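Local atomic coordinates of insulinase family protease (Yersinia pestis, PDB entry 3GO9), a protein that belongs to the insulinase (M16) peptidase family and is predicted to be a protease, though its activity is not established. Residues A244-L252 with R322-C330. Numbering follows the deposited sequence. Where two conformers were deposited one is given.
Sequences AAVATLAPL and RVQYQRAQC
Tyr325 and Gln326 form the tip of a type I' turn, Gln324 to Arg327, that joins strands 316-324 and 327-336 as a beta hairpin, and the extended loop 244-252 runs past this tip, closest where the CA atoms of Thr248 and Tyr325 are 4.7 Å apart. Both segments belong to the Peptidase M16 inactive domain: the hairpin lies at the 316-324 edge of a five-stranded sheet, and the loop leads from helix 222-233 toward strand 257-261. Tyr325 meets the loop along its ring edge. CB of Ala247 abuts the CD1/CE1 edge, 3.4 Å from Tyr325 CD1, while Leu249 is set obliquely, its CD1 3.7 Å from Tyr325 CD2. The carbonyl O of Ala247 also lies at the ring edge, 3.3 Å from Tyr325 CD1. Phe163 and Pro164, outside the two segments, touch the tyrosine too. Gln326, its chain extended past CG, turns one face of its amide to two methyl groups: OE1 is 3.3 Å from Val246 CG1, and NE2 is the same distance from Thr248 CG2. Arg327 instead folds back, with bends at chi2 (-86°) and chi3 (-45°), which brings its guanidinium against Pro251; Pro251 CA sits over one face, offset toward the rim, 3.6 Å from NH2. That NH2 forms a salt bridge with Asp274 of strand 267-276, whose same oxygen accepts a hydrogen bond from Leu252 N. Loop and hairpin therefore meet directly by van der Waals packing, while a polar link between them runs through Asp274.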
ATOM      1  N   ALA A 244       7.995  16.720  -6.228  1.00 24.74           N
ATOM      2  CA  ALA A 244       8.539  15.753  -5.269  1.00 24.27           C
ATOM      3  C   ALA A 244       9.011  14.475  -5.985  1.00 23.25           C
ATOM      4  O   ALA A 244       8.469  14.060  -7.014  1.00 23.27           O
ATOM      5  CB  ALA A 244       7.490  15.379  -4.145  1.00 24.52           C
ATOM      6  N   ALA A 245      10.045  13.877  -5.422  1.00 23.39           N
ATOM      7  CA  ALA A 245      10.505  12.561  -5.819  1.00 22.85           C
ATOM      8  C   ALA A 245       9.398  11.523  -5.820  1.00 22.19           C
ATOM      9  O   ALA A 245       8.534  11.491  -4.907  1.00 21.09           O
ATOM     10  CB  ALA A 245      11.607  12.113  -4.888  1.00 23.59           C
ATOM     11  N   VAL A 246       9.431  10.664  -6.853  1.00 22.20           N
ATOM     12  CA  VAL A 246       8.555   9.535  -6.961  1.00 22.32           C
ATOM     13  C   VAL A 246       9.424   8.273  -7.101  1.00 23.04           C
ATOM     14  O   VAL A 246      10.409   8.186  -7.895  1.00 23.68           O
ATOM     15  CB  VAL A 246       7.559   9.698  -8.164  1.00 22.56           C
ATOM     16  CG1 VAL A 246       6.744   8.435  -8.372  1.00 22.97           C
ATOM     17  CG2 VAL A 246       6.626  10.884  -7.909  1.00 24.70           C
ATOM     18  N   ALA A 247       9.140   7.319  -6.250  1.00 22.26           N
ATOM     19  CA  ALA A 247       9.928   6.107  -6.247  1.00 21.20           C
ATOM     20  C   ALA A 247       9.338   5.230  -7.382  1.00 22.96           C
ATOM     21  O   ALA A 247       8.139   4.956  -7.386  1.00 22.54           O
ATOM     22  CB  ALA A 247       9.807   5.415  -4.943  1.00 21.93           C
ATOM     23  N   THR A 248      10.215   4.783  -8.282  1.00 22.94           N
ATOM     24  CA  THR A 248       9.875   3.858  -9.398  1.00 23.68           C
ATOM     25  C   THR A 248      10.853   2.638  -9.533  1.00 22.19           C
ATOM     26  O   THR A 248      12.091   2.752  -9.458  1.00 22.12           O
ATOM     27  CB  THR A 248       9.961   4.594 -10.721  1.00 24.04           C
ATOM     28  OG1 THR A 248      11.308   5.000 -10.944  1.00 27.72           O
ATOM     29  CG2 THR A 248       9.006   5.810 -10.690  1.00 26.08           C
ATOM     30  N   LEU A 249      10.251   1.479  -9.779  1.00 21.18           N
ATOM     31  CA  LEU A 249      11.028   0.221  -9.961  1.00 19.34           C
ATOM     32  C   LEU A 249      11.263  -0.089 -11.435  1.00 18.18           C
ATOM     33  O   LEU A 249      10.457   0.305 -12.269  1.00 18.99           O
ATOM     34  CB  LEU A 249      10.255  -0.905  -9.350  1.00 19.39           C
ATOM     35  CG  LEU A 249      10.159  -0.996  -7.841  1.00 20.28           C
ATOM     36  CD1 LEU A 249       9.153  -2.053  -7.424  1.00 21.71           C
ATOM     37  CD2 LEU A 249      11.559  -1.317  -7.298  1.00 17.89           C
ATOM     38  N   ALA A 250      12.362  -0.762 -11.775  1.00 15.66           N
ATOM     39  CA  ALA A 250      12.531  -1.309 -13.133  1.00 14.77           C
ATOM     40  C   ALA A 250      11.593  -2.522 -13.300  1.00 13.96           C
ATOM     41  O   ALA A 250      11.080  -3.112 -12.301  1.00 13.09           O
ATOM     42  CB  ALA A 250      13.924  -1.731 -13.345  1.00 16.61           C
ATOM     43  N   PRO A 251      11.357  -2.937 -14.543  1.00 12.82           N
ATOM     44  CA  PRO A 251      10.530  -4.141 -14.716  1.00 12.83           C
ATOM     45  C   PRO A 251      11.228  -5.353 -14.100  1.00 11.72           C
ATOM     46  O   PRO A 251      12.458  -5.421 -14.042  1.00 11.76           O
ATOM     47  CB  PRO A 251      10.479  -4.311 -16.242  1.00 13.41           C
ATOM     48  CG  PRO A 251      10.770  -2.919 -16.784  1.00 14.23           C
ATOM     49  CD  PRO A 251      11.736  -2.326 -15.822  1.00 14.62           C
ATOM     50  N   LEU A 252      10.424  -6.286 -13.600  1.00 12.24           N
ATOM     51  CA  LEU A 252      10.940  -7.551 -13.123  1.00 12.01           C
ATOM     52  C   LEU A 252      11.570  -8.329 -14.256  1.00 11.55           C
ATOM     53  O   LEU A 252      10.912  -8.582 -15.258  1.00 12.73           O
ATOM     54  CB  LEU A 252       9.821  -8.357 -12.519  1.00 12.24           C
ATOM     55  CG  LEU A 252      10.202  -9.661 -11.840  1.00 12.56           C
ATOM     56  CD1 LEU A 252      10.985  -9.520 -10.518  1.00 15.73           C
ATOM     57  CD2 LEU A 252       8.899 -10.421 -11.594  1.00 14.49           C
ATOM     58  N   ARG A 322      -0.573  -6.359  -5.787  1.00 21.09           N
ATOM     59  CA  ARG A 322      -0.308  -5.039  -5.263  1.00 21.52           C
ATOM     60  C   ARG A 322       0.026  -4.101  -6.404  1.00 21.36           C
ATOM     61  O   ARG A 322       0.492  -4.515  -7.469  1.00 19.87           O
ATOM     62  CB  ARG A 322       0.839  -5.034  -4.280  1.00 22.90           C
ATOM     63  CG  ARG A 322       2.203  -5.253  -4.921  1.00 26.47           C
ATOM     64  CD  ARG A 322       3.266  -5.721  -3.913  1.00 32.76           C
ATOM     65  NE  ARG A 322       2.711  -6.748  -3.046  1.00 37.07           N
ATOM     66  CZ  ARG A 322       3.270  -7.221  -1.935  1.00 41.29           C
ATOM     67  NH1 ARG A 322       4.445  -6.783  -1.519  1.00 43.58           N
ATOM     68  NH2 ARG A 322       2.625  -8.149  -1.236  1.00 43.71           N
ATOM     69  N   VAL A 323      -0.252  -2.836  -6.163  1.00 19.77           N
ATOM     70  CA  VAL A 323       0.177  -1.763  -7.066  1.00 20.15           C
ATOM     71  C   VAL A 323       1.067  -0.885  -6.228  1.00 20.39           C
ATOM     72  O   VAL A 323       0.638  -0.354  -5.202  1.00 21.82           O
ATOM     73  CB  VAL A 323      -1.010  -0.951  -7.611  1.00 19.23           C
ATOM     74  CG1 VAL A 323      -0.499   0.189  -8.471  1.00 21.84           C
ATOM     75  CG2 VAL A 323      -1.912  -1.822  -8.368  1.00 21.20           C
ATOM     76  N   GLN A 324       2.315  -0.743  -6.630  1.00 19.60           N
ATOM     77  CA  GLN A 324       3.309  -0.026  -5.858  1.00 20.24           C
ATOM     78  C   GLN A 324       4.362   0.381  -6.830  1.00 19.09           C
ATOM     79  O   GLN A 324       4.683  -0.386  -7.726  1.00 18.49           O
ATOM     80  CB  GLN A 324       3.948  -0.937  -4.795  1.00 21.32           C
ATOM     81  CG  GLN A 324       3.072  -1.271  -3.673  1.00 23.35           C
ATOM     82  CD  GLN A 324       3.732  -2.201  -2.661  1.00 26.98           C
ATOM     83  OE1 GLN A 324       4.869  -2.690  -2.860  1.00 26.99           O
ATOM     84  NE2 GLN A 324       3.016  -2.464  -1.571  1.00 27.14           N
ATOM     85  N   TYR A 325       4.909   1.585  -6.668  1.00 18.41           N
ATOM     86  CA  TYR A 325       5.906   2.114  -7.580  1.00 19.87           C
ATOM     87  C   TYR A 325       5.511   2.059  -9.050  1.00 20.23           C
ATOM     88  O   TYR A 325       6.359   1.802  -9.895  1.00 21.70           O
ATOM     89  CB  TYR A 325       7.268   1.413  -7.354  1.00 21.17           C
ATOM     90  CG  TYR A 325       7.643   1.358  -5.892  1.00 21.05           C
ATOM     91  CD1 TYR A 325       8.140   2.473  -5.261  1.00 24.94           C
ATOM     92  CD2 TYR A 325       7.398   0.213  -5.124  1.00 22.91           C
ATOM     93  CE1 TYR A 325       8.444   2.445  -3.902  1.00 23.57           C
ATOM     94  CE2 TYR A 325       7.676   0.182  -3.783  1.00 25.54           C
ATOM     95  CZ  TYR A 325       8.224   1.307  -3.195  1.00 24.11           C
ATOM     96  OH  TYR A 325       8.515   1.289  -1.867  1.00 31.23           O
ATOM     97  N   GLN A 326       4.235   2.312  -9.337  1.00 20.46           N
ATOM     98  CA  GLN A 326       3.689   2.421 -10.690  1.00 21.18           C
ATOM     99  C   GLN A 326       3.736   1.067 -11.415  1.00 19.37           C
ATOM    100  O   GLN A 326       3.669   1.044 -12.656  1.00 18.29           O
ATOM    101  CB  GLN A 326       4.398   3.534 -11.502  1.00 22.94           C
ATOM    102  CG  GLN A 326       4.360   4.920 -10.811  1.00 27.95           C
ATOM    103  CD  GLN A 326       5.307   6.000 -11.424  1.00 33.51           C
ATOM    104  OE1 GLN A 326       5.265   7.160 -11.007  1.00 38.47           O
ATOM    105  NE2 GLN A 326       6.156   5.618 -12.387  1.00 36.93           N
ATOM    106  N   ARG A 327       3.909  -0.032 -10.658  1.00 17.70           N
ATOM    107  CA  ARG A 327       3.851  -1.400 -11.239  1.00 18.58           C
ATOM    108  C   ARG A 327       2.719  -2.180 -10.618  1.00 16.87           C
ATOM    109  O   ARG A 327       2.449  -2.032  -9.445  1.00 16.93           O
ATOM    110  CB  ARG A 327       5.112  -2.230 -10.977  1.00 19.39           C
ATOM    111  CG  ARG A 327       6.413  -1.524 -11.023  1.00 22.57           C
ATOM    112  CD  ARG A 327       6.997  -1.423 -12.347  1.00 20.51           C
ATOM    113  NE  ARG A 327       6.982  -2.646 -13.173  1.00 19.47           N
ATOM    114  CZ  ARG A 327       7.064  -2.617 -14.505  1.00 18.32           C
ATOM    115  NH1 ARG A 327       7.190  -1.452 -15.145  1.00 19.87           N
ATOM    116  NH2 ARG A 327       7.011  -3.735 -15.214  1.00 18.25           N
ATOM    117  N   ALA A 328       2.083  -3.040 -11.399  1.00 15.73           N
ATOM    118  CA  ALA A 328       1.077  -3.983 -10.872  1.00 15.62           C
ATOM    119  C   ALA A 328       1.809  -5.310 -10.725  1.00 15.82           C
ATOM    120  O   ALA A 328       2.440  -5.755 -11.700  1.00 16.21           O
ATOM    121  CB  ALA A 328      -0.106  -4.137 -11.827  1.00 16.72           C
ATOM    122  N   GLN A 329       1.754  -5.917  -9.533  1.00 14.13           N
ATOM    123  CA  GLN A 329       2.415  -7.196  -9.283  1.00 15.18           C
ATOM    124  C   GLN A 329       1.342  -8.196  -8.862  1.00 14.63           C
ATOM    125  O   GLN A 329       0.573  -7.924  -7.930  1.00 17.39           O
ATOM    126  CB  GLN A 329       3.474  -7.060  -8.214  1.00 15.69           C
ATOM    127  CG  GLN A 329       4.243  -8.338  -7.947  1.00 20.23           C
ATOM    128  CD  GLN A 329       5.201  -8.167  -6.777  1.00 25.82           C
ATOM    129  OE1 GLN A 329       4.866  -8.477  -5.627  1.00 30.40           O
ATOM    130  NE2 GLN A 329       6.390  -7.651  -7.061  1.00 24.88           N
ATOM    131  N   CYS A 330       1.260  -9.325  -9.547  1.00 14.30           N
ATOM    132  CA  CYS A 330       0.271 -10.298  -9.133  0.60 15.24           C
ATOM    133  C   CYS A 330       1.126 -11.631  -8.950  1.00 14.72           C
ATOM    134  O   CYS A 330       1.991 -11.984  -9.761  1.00 14.57           O
ATOM    135  CB  CYS A 330      -1.065 -10.219 -10.035  0.60 16.91           C
ATOM    136  SG  CYS A 330      -2.503  -8.662  -9.848  0.60 22.09           S
TER